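Local atomic coordinates of transcriptional regulator (Streptococcus dysgalactiae, PDB entry 6W1A), a protein that probably regulates gene transcription as an Rgg-family factor, binding DNA through a helix-turn-helix domain joined to a helical, TPR-like C-terminal domain. Residues 191-196 and 227-232; 74-79 and 93-98. All coordinates share one frame; numbering follows the deposited sequence.

Overall arrangement
Interaction 2 comes first along the chain, joining helices 72-85 and 89-98; interaction 1 follows, joining helices 179-197 and 221-237. The two share no helix, lie in series and do not touch: their centres are about 32 Å apart and their nearest atoms about 19 Å. Interaction 2 pairs chain neighbours antiparallel, nearer the helix-turn-helix end, about 24 Å from the bound nucleic acid at its nearest atom. Interaction 1, a buried contact within the Rgg C-terminal family region, pairs near-parallel helices separated in sequence by helix 201-215, about 46 Å from the nucleic acid. The two pairings thus hold separate parts of this all-helical chain, one toward the DNA-binding end and one far from it.

Interaction 1: 191-196 and 227-232; sequences CLIISI and FLYVHG
Val230 pushes its two methyls between Leu192, Ile193 and Ile196, and the directions of these side chains define the contact. With CG1 anti to its own backbone N (chi1 170°), Val230 turns this branch to Leu192 and Ile196, 3.6 Å from Leu192 CG and touching Ile193 CB, while CG2 lies along Ile193, 3.9 Å from Ile193 CD1. Leu192 and Val230 run past one another in opposite directions, whereas Ile193 crosses Val230 at nearly a right angle. Ile196 arrives obliquely, setting CD1 3.8 Å from Val230 CG1 and also against the Val230 carbonyl. Two rings border this cluster edge-on: Leu192 CD2 meets the rim of Phe227 at CE1 (3.7 Å), in the ring plane, and Ile193 CD1 comes more loosely to the edge of Tyr229. The Tyr229 hydroxyl is turned elsewhere, hydrogen-bonded to His269.

The helix axes approach to 9.6 Å at a crossing angle of 22°. Near-parallel helices with a third, 201-215, between them in sequence occur in TPR-like folds, consistent with the family. Leu192 and Phe227 both also touch that intervening helix.

Within 191-196, Ser195 OG donates to Leu192 O at 2.6 Å, in the carbonyl plane on a lone pair (124° at the oxygen), so this oxygen serves both Ser195 OG and Ile196 N; Ser195 OG is also hydrogen-bonded to Ser204. No polar bond joins the two segments: side chains meet carbon to carbon, except for Ile196 CD1 beside Val230 O, so the pairing probably depends on the fit of branched side chains around Val230.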
loop_
_atom_site.group_PDB
_atom_site.type_symbol
_atom_site.label_atom_id
_atom_site.label_comp_id
_atom_site.label_asym_id
_atom_site.label_seq_id
_atom_site.Cartn_x
_atom_site.Cartn_y
_atom_site.Cartn_z
ATOM N N CYS A 191 0.846 2.504 20.392
ATOM C CA CYS A 191 1.307 3.305 21.513
ATOM C C CYS A 191 0.153 3.933 22.282
ATOM O O CYS A 191 0.336 4.314 23.444
ATOM C CB CYS A 191 2.279 4.383 20.996
ATOM S SG CYS A 191 2.621 5.818 22.058
ATOM N N LEU A 192 -1.050 3.943 21.703
ATOM C CA LEU A 192 -2.238 4.326 22.458
ATOM C C LEU A 192 -2.595 3.278 23.506
ATOM O O LEU A 192 -2.879 3.624 24.659
ATOM C CB LEU A 192 -3.408 4.555 21.501
ATOM C CG LEU A 192 -4.812 4.651 22.099
ATOM C CD1 LEU A 192 -4.907 5.787 23.090
ATOM C CD2 LEU A 192 -5.842 4.824 20.999
ATOM N N ILE A 193 -2.559 1.993 23.139
ATOM C CA ILE A 193 -2.967 0.956 24.088
ATOM C C ILE A 193 -1.992 0.878 25.257
ATOM O O ILE A 193 -2.391 0.569 26.386
ATOM C CB ILE A 193 -3.120 -0.408 23.382
ATOM C CG1 ILE A 193 -3.765 -1.429 24.319
ATOM C CG2 ILE A 193 -1.779 -0.934 22.918
ATOM C CD1 ILE A 193 -3.853 -2.812 23.736
ATOM N N ILE A 194 -0.716 1.178 25.022
ATOM C CA ILE A 194 0.234 1.259 26.125
ATOM C C ILE A 194 -0.053 2.488 26.979
ATOM O O ILE A 194 0.071 2.449 28.209
ATOM C CB ILE A 194 1.676 1.254 25.586
ATOM C CG1 ILE A 194 1.948 -0.037 24.812
ATOM C CG2 ILE A 194 2.675 1.429 26.716
ATOM C CD1 ILE A 194 3.354 -0.141 24.288
ATOM N N SER A 195 -0.469 3.588 26.349
ATOM C CA SER A 195 -0.785 4.787 27.117
ATOM C C SER A 195 -2.016 4.582 27.990
ATOM O O SER A 195 -2.137 5.216 29.045
ATOM C CB SER A 195 -0.998 5.973 26.176
ATOM O OG SER A 195 -2.326 6.003 25.675
ATOM N N ILE A 196 -2.927 3.699 27.579
ATOM C CA ILE A 196 -4.062 3.356 28.430
ATOM C C ILE A 196 -3.610 2.458 29.576
ATOM O O ILE A 196 -4.085 2.591 30.710
ATOM C CB ILE A 196 -5.188 2.715 27.598
ATOM C CG1 ILE A 196 -5.499 3.585 26.384
ATOM C CG2 ILE A 196 -6.449 2.547 28.435
ATOM C CD1 ILE A 196 -6.432 2.935 25.388
ATOM N N PHE A 227 -8.524 -0.543 16.606
ATOM C CA PHE A 227 -8.867 0.737 17.208
ATOM C C PHE A 227 -10.184 0.641 17.967
ATOM O O PHE A 227 -10.329 1.225 19.047
ATOM C CB PHE A 227 -8.937 1.826 16.143
ATOM C CG PHE A 227 -9.084 3.206 16.709
ATOM C CD1 PHE A 227 -8.305 3.611 17.787
ATOM C CD2 PHE A 227 -10.001 4.099 16.173
ATOM C CE1 PHE A 227 -8.439 4.884 18.316
ATOM C CE2 PHE A 227 -10.137 5.374 16.693
ATOM C CZ PHE A 227 -9.355 5.768 17.765
ATOM N N LEU A 228 -11.151 -0.104 17.427
ATOM C CA LEU A 228 -12.400 -0.319 18.149
ATOM C C LEU A 228 -12.138 -0.987 19.491
ATOM O O LEU A 228 -12.739 -0.616 20.508
ATOM C CB LEU A 228 -13.358 -1.155 17.303
ATOM C CG LEU A 228 -14.655 -1.624 17.960
ATOM C CD1 LEU A 228 -15.615 -0.455 18.150
ATOM C CD2 LEU A 228 -15.292 -2.715 17.115
ATOM N N TYR A 229 -11.232 -1.968 19.516
ATOM C CA TYR A 229 -10.834 -2.580 20.779
ATOM C C TYR A 229 -10.110 -1.577 21.667
ATOM O O TYR A 229 -10.466 -1.398 22.837
ATOM C CB TYR A 229 -9.942 -3.798 20.519
ATOM C CG TYR A 229 -9.456 -4.476 21.783
ATOM C CD1 TYR A 229 -8.287 -4.061 22.415
ATOM C CD2 TYR A 229 -10.170 -5.529 22.347
ATOM C CE1 TYR A 229 -7.846 -4.674 23.575
ATOM C CE2 TYR A 229 -9.738 -6.148 23.509
ATOM C CZ TYR A 229 -8.574 -5.718 24.117
ATOM O OH TYR A 229 -8.139 -6.327 25.272
ATOM N N VAL A 230 -9.095 -0.903 21.121
ATOM C CA VAL A 230 -8.240 -0.057 21.948
ATOM C C VAL A 230 -8.985 1.198 22.391
ATOM O O VAL A 230 -8.913 1.596 23.560
ATOM C CB VAL A 230 -6.931 0.269 21.203
ATOM C CG1 VAL A 230 -6.144 1.335 21.940
ATOM C CG2 VAL A 230 -6.083 -0.985 21.057
ATOM N N HIS A 231 -9.718 1.838 21.476
ATOM C CA HIS A 231 -10.522 2.991 21.870
ATOM C C HIS A 231 -11.594 2.593 22.874
ATOM O O HIS A 231 -11.933 3.380 23.765
ATOM C CB HIS A 231 -11.152 3.651 20.643
ATOM C CG HIS A 231 -11.887 4.920 20.943
ATOM N ND1 HIS A 231 -11.629 5.684 22.061
ATOM C CD2 HIS A 231 -12.875 5.559 20.272
ATOM C CE1 HIS A 231 -12.425 6.739 22.065
ATOM N NE2 HIS A 231 -13.191 6.687 20.990
ATOM N N GLY A 232 -12.145 1.383 22.740
ATOM C CA GLY A 232 -13.072 0.890 23.745
ATOM C C GLY A 232 -12.374 0.603 25.059
ATOM O O GLY A 232 -12.918 0.866 26.136
#

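Interaction 2: 74-79 and 93-98; sequences FTLLSR and LKLLED
Leu95 CD1 lies over one face of the Arg79 guanidinium, 3.5 Å from Arg79 CZ and displaced toward the rim, so an apolar methyl covers part of one face of a charged group. Leu76 adds a looser methyl contact, CD1 to Leu95 CD1 at 4.3 Å. At the edge of the guanidinium, near its plane, stands Asp98, whose OD1 is 4.0 Å from Arg79 NH2: opposite charges that probably attract, but beyond a salt bridge. Lys94 NZ is also modelled near the guanidinium plane, close to Arg79 NH2; since both atoms are donors, that closeness is doubtful at this resolution.

The backbone frame is an antiparallel helical hairpin: helices 72-85 and 89-98 follow each other across a short link, their local axes 165° apart in direction and 11.9 Å apart at closest approach. Arg79 reaches across this wide spacing to meet Leu95, its chain extended at chi2 (-175°) and bent only at chi3 (65°).

Farther out, Arg79 NH2 makes a weak hydrogen bond to the Tyr83 hydroxyl, and Tyr83 packs on both Lys94 and Leu95. Tyr99 touches Leu76 and Arg79, Met108 of helix 103-116 backs Leu76, and a phosphate ion, probably from the crystallisation liquor, lies about 5 Å from the Asp98 side chain.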
loop_
_atom_site.group_PDB
_atom_site.type_symbol
_atom_site.label_atom_id
_atom_site.label_comp_id
_atom_site.label_asym_id
_atom_site.label_seq_id
_atom_site.Cartn_x
_atom_site.Cartn_y
_atom_site.Cartn_z
ATOM N N PHE A 74 15.562 -2.989 2.304
ATOM C CA PHE A 74 14.558 -4.025 2.086
ATOM C C PHE A 74 15.196 -5.384 1.848
ATOM O O PHE A 74 14.572 -6.413 2.131
ATOM C CB PHE A 74 13.630 -3.664 0.929
ATOM C CG PHE A 74 12.297 -4.350 1.007
ATOM C CD1 PHE A 74 11.300 -3.860 1.840
ATOM C CD2 PHE A 74 12.051 -5.505 0.281
ATOM C CE1 PHE A 74 10.075 -4.496 1.928
ATOM C CE2 PHE A 74 10.828 -6.147 0.363
ATOM C CZ PHE A 74 9.839 -5.641 1.190
ATOM N N THR A 75 16.431 -5.412 1.339
ATOM C CA THR A 75 17.189 -6.656 1.338
ATOM C C THR A 75 17.300 -7.216 2.747
ATOM O O THR A 75 17.117 -8.420 2.962
ATOM C CB THR A 75 18.570 -6.430 0.727
ATOM O OG1 THR A 75 18.418 -6.135 -0.664
ATOM C CG2 THR A 75 19.444 -7.667 0.887
ATOM N N LEU A 76 17.585 -6.354 3.724
ATOM C CA LEU A 76 17.680 -6.799 5.108
ATOM C C LEU A 76 16.338 -7.320 5.616
ATOM O O LEU A 76 16.276 -8.380 6.250
ATOM C CB LEU A 76 18.184 -5.654 5.990
ATOM C CG LEU A 76 18.077 -5.863 7.500
ATOM C CD1 LEU A 76 18.969 -7.008 7.956
ATOM C CD2 LEU A 76 18.420 -4.584 8.241
ATOM N N LEU A 77 15.247 -6.600 5.331
ATOM C CA LEU A 77 13.945 -6.970 5.889
ATOM C C LEU A 77 13.412 -8.274 5.302
ATOM O O LEU A 77 12.953 -9.151 6.042
ATOM C CB LEU A 77 12.929 -5.848 5.671
ATOM C CG LEU A 77 13.189 -4.463 6.255
ATOM C CD1 LEU A 77 12.208 -3.478 5.642
ATOM C CD2 LEU A 77 13.068 -4.473 7.774
ATOM N N SER A 78 13.431 -8.406 3.971
ATOM C CA SER A 78 13.162 -9.691 3.331
ATOM C C SER A 78 13.927 -10.823 3.999
ATOM O O SER A 78 13.362 -11.874 4.319
ATOM C CB SER A 78 13.521 -9.625 1.852
ATOM O OG SER A 78 14.916 -9.439 1.715
ATOM N N ARG A 79 15.228 -10.629 4.208
ATOM C CA ARG A 79 16.031 -11.708 4.763
ATOM C C ARG A 79 15.683 -11.939 6.225
ATOM O O ARG A 79 15.803 -13.063 6.721
ATOM C CB ARG A 79 17.518 -11.394 4.621
ATOM C CG ARG A 79 18.040 -11.467 3.203
ATOM C CD ARG A 79 19.540 -11.264 3.191
ATOM N NE ARG A 79 20.226 -12.352 3.872
ATOM C CZ ARG A 79 21.435 -12.251 4.406
ATOM N NH1 ARG A 79 22.099 -11.105 4.340
ATOM N NH2 ARG A 79 21.982 -13.296 5.001
ATOM N N LEU A 93 21.115 -15.155 13.726
ATOM C CA LEU A 93 22.301 -14.646 14.402
ATOM C C LEU A 93 23.509 -14.574 13.478
ATOM O O LEU A 93 24.390 -13.734 13.694
ATOM C CB LEU A 93 22.613 -15.526 15.616
ATOM C CG LEU A 93 23.172 -14.899 16.895
ATOM C CD1 LEU A 93 23.266 -15.974 17.962
ATOM C CD2 LEU A 93 24.535 -14.238 16.684
ATOM N N LYS A 94 23.554 -15.400 12.427
ATOM C CA LYS A 94 24.536 -15.175 11.373
ATOM C C LYS A 94 24.298 -13.823 10.715
ATOM O O LYS A 94 25.245 -13.100 10.390
ATOM C CB LYS A 94 24.511 -16.318 10.356
ATOM C CG LYS A 94 25.478 -16.161 9.170
ATOM C CD LYS A 94 24.823 -15.468 7.993
ATOM C CE LYS A 94 23.386 -15.952 7.850
ATOM N NZ LYS A 94 22.605 -15.184 6.858
ATOM N N LEU A 95 23.031 -13.465 10.507
ATOM C CA LEU A 95 22.705 -12.205 9.854
ATOM C C LEU A 95 22.949 -11.017 10.776
ATOM O O LEU A 95 23.058 -9.883 10.298
ATOM C CB LEU A 95 21.238 -12.243 9.401
ATOM C CG LEU A 95 20.556 -11.010 8.837
ATOM C CD1 LEU A 95 21.174 -10.655 7.510
ATOM C CD2 LEU A 95 19.060 -11.242 8.695
ATOM N N LEU A 96 23.099 -11.267 12.078
ATOM C CA LEU A 96 23.548 -10.224 12.991
ATOM C C LEU A 96 25.039 -9.955 12.838
ATOM O O LEU A 96 25.504 -8.848 13.131
ATOM C CB LEU A 96 23.240 -10.628 14.432
ATOM C CG LEU A 96 23.339 -9.516 15.469
ATOM C CD1 LEU A 96 22.596 -8.283 14.983
ATOM C CD2 LEU A 96 22.834 -9.982 16.825
ATOM N N GLU A 97 25.799 -10.953 12.383
ATOM C CA GLU A 97 27.229 -10.771 12.181
ATOM C C GLU A 97 27.533 -10.120 10.841
ATOM O O GLU A 97 28.514 -9.377 10.728
ATOM C CB GLU A 97 27.958 -12.109 12.304
ATOM C CG GLU A 97 29.471 -11.973 12.419
ATOM C CD GLU A 97 29.910 -11.396 13.758
ATOM O OE1 GLU A 97 31.066 -10.928 13.856
ATOM O OE2 GLU A 97 29.103 -11.412 14.714
ATOM N N ASP A 98 26.711 -10.380 9.822
ATOM C CA ASP A 98 26.930 -9.747 8.528
ATOM C C ASP A 98 26.627 -8.256 8.582
ATOM O O ASP A 98 27.188 -7.484 7.799
ATOM C CB ASP A 98 26.067 -10.417 7.455
ATOM C CG ASP A 98 26.228 -11.926 7.430
ATOM O OD1 ASP A 98 25.636 -12.571 6.537
ATOM O OD2 ASP A 98 26.949 -12.468 8.295
#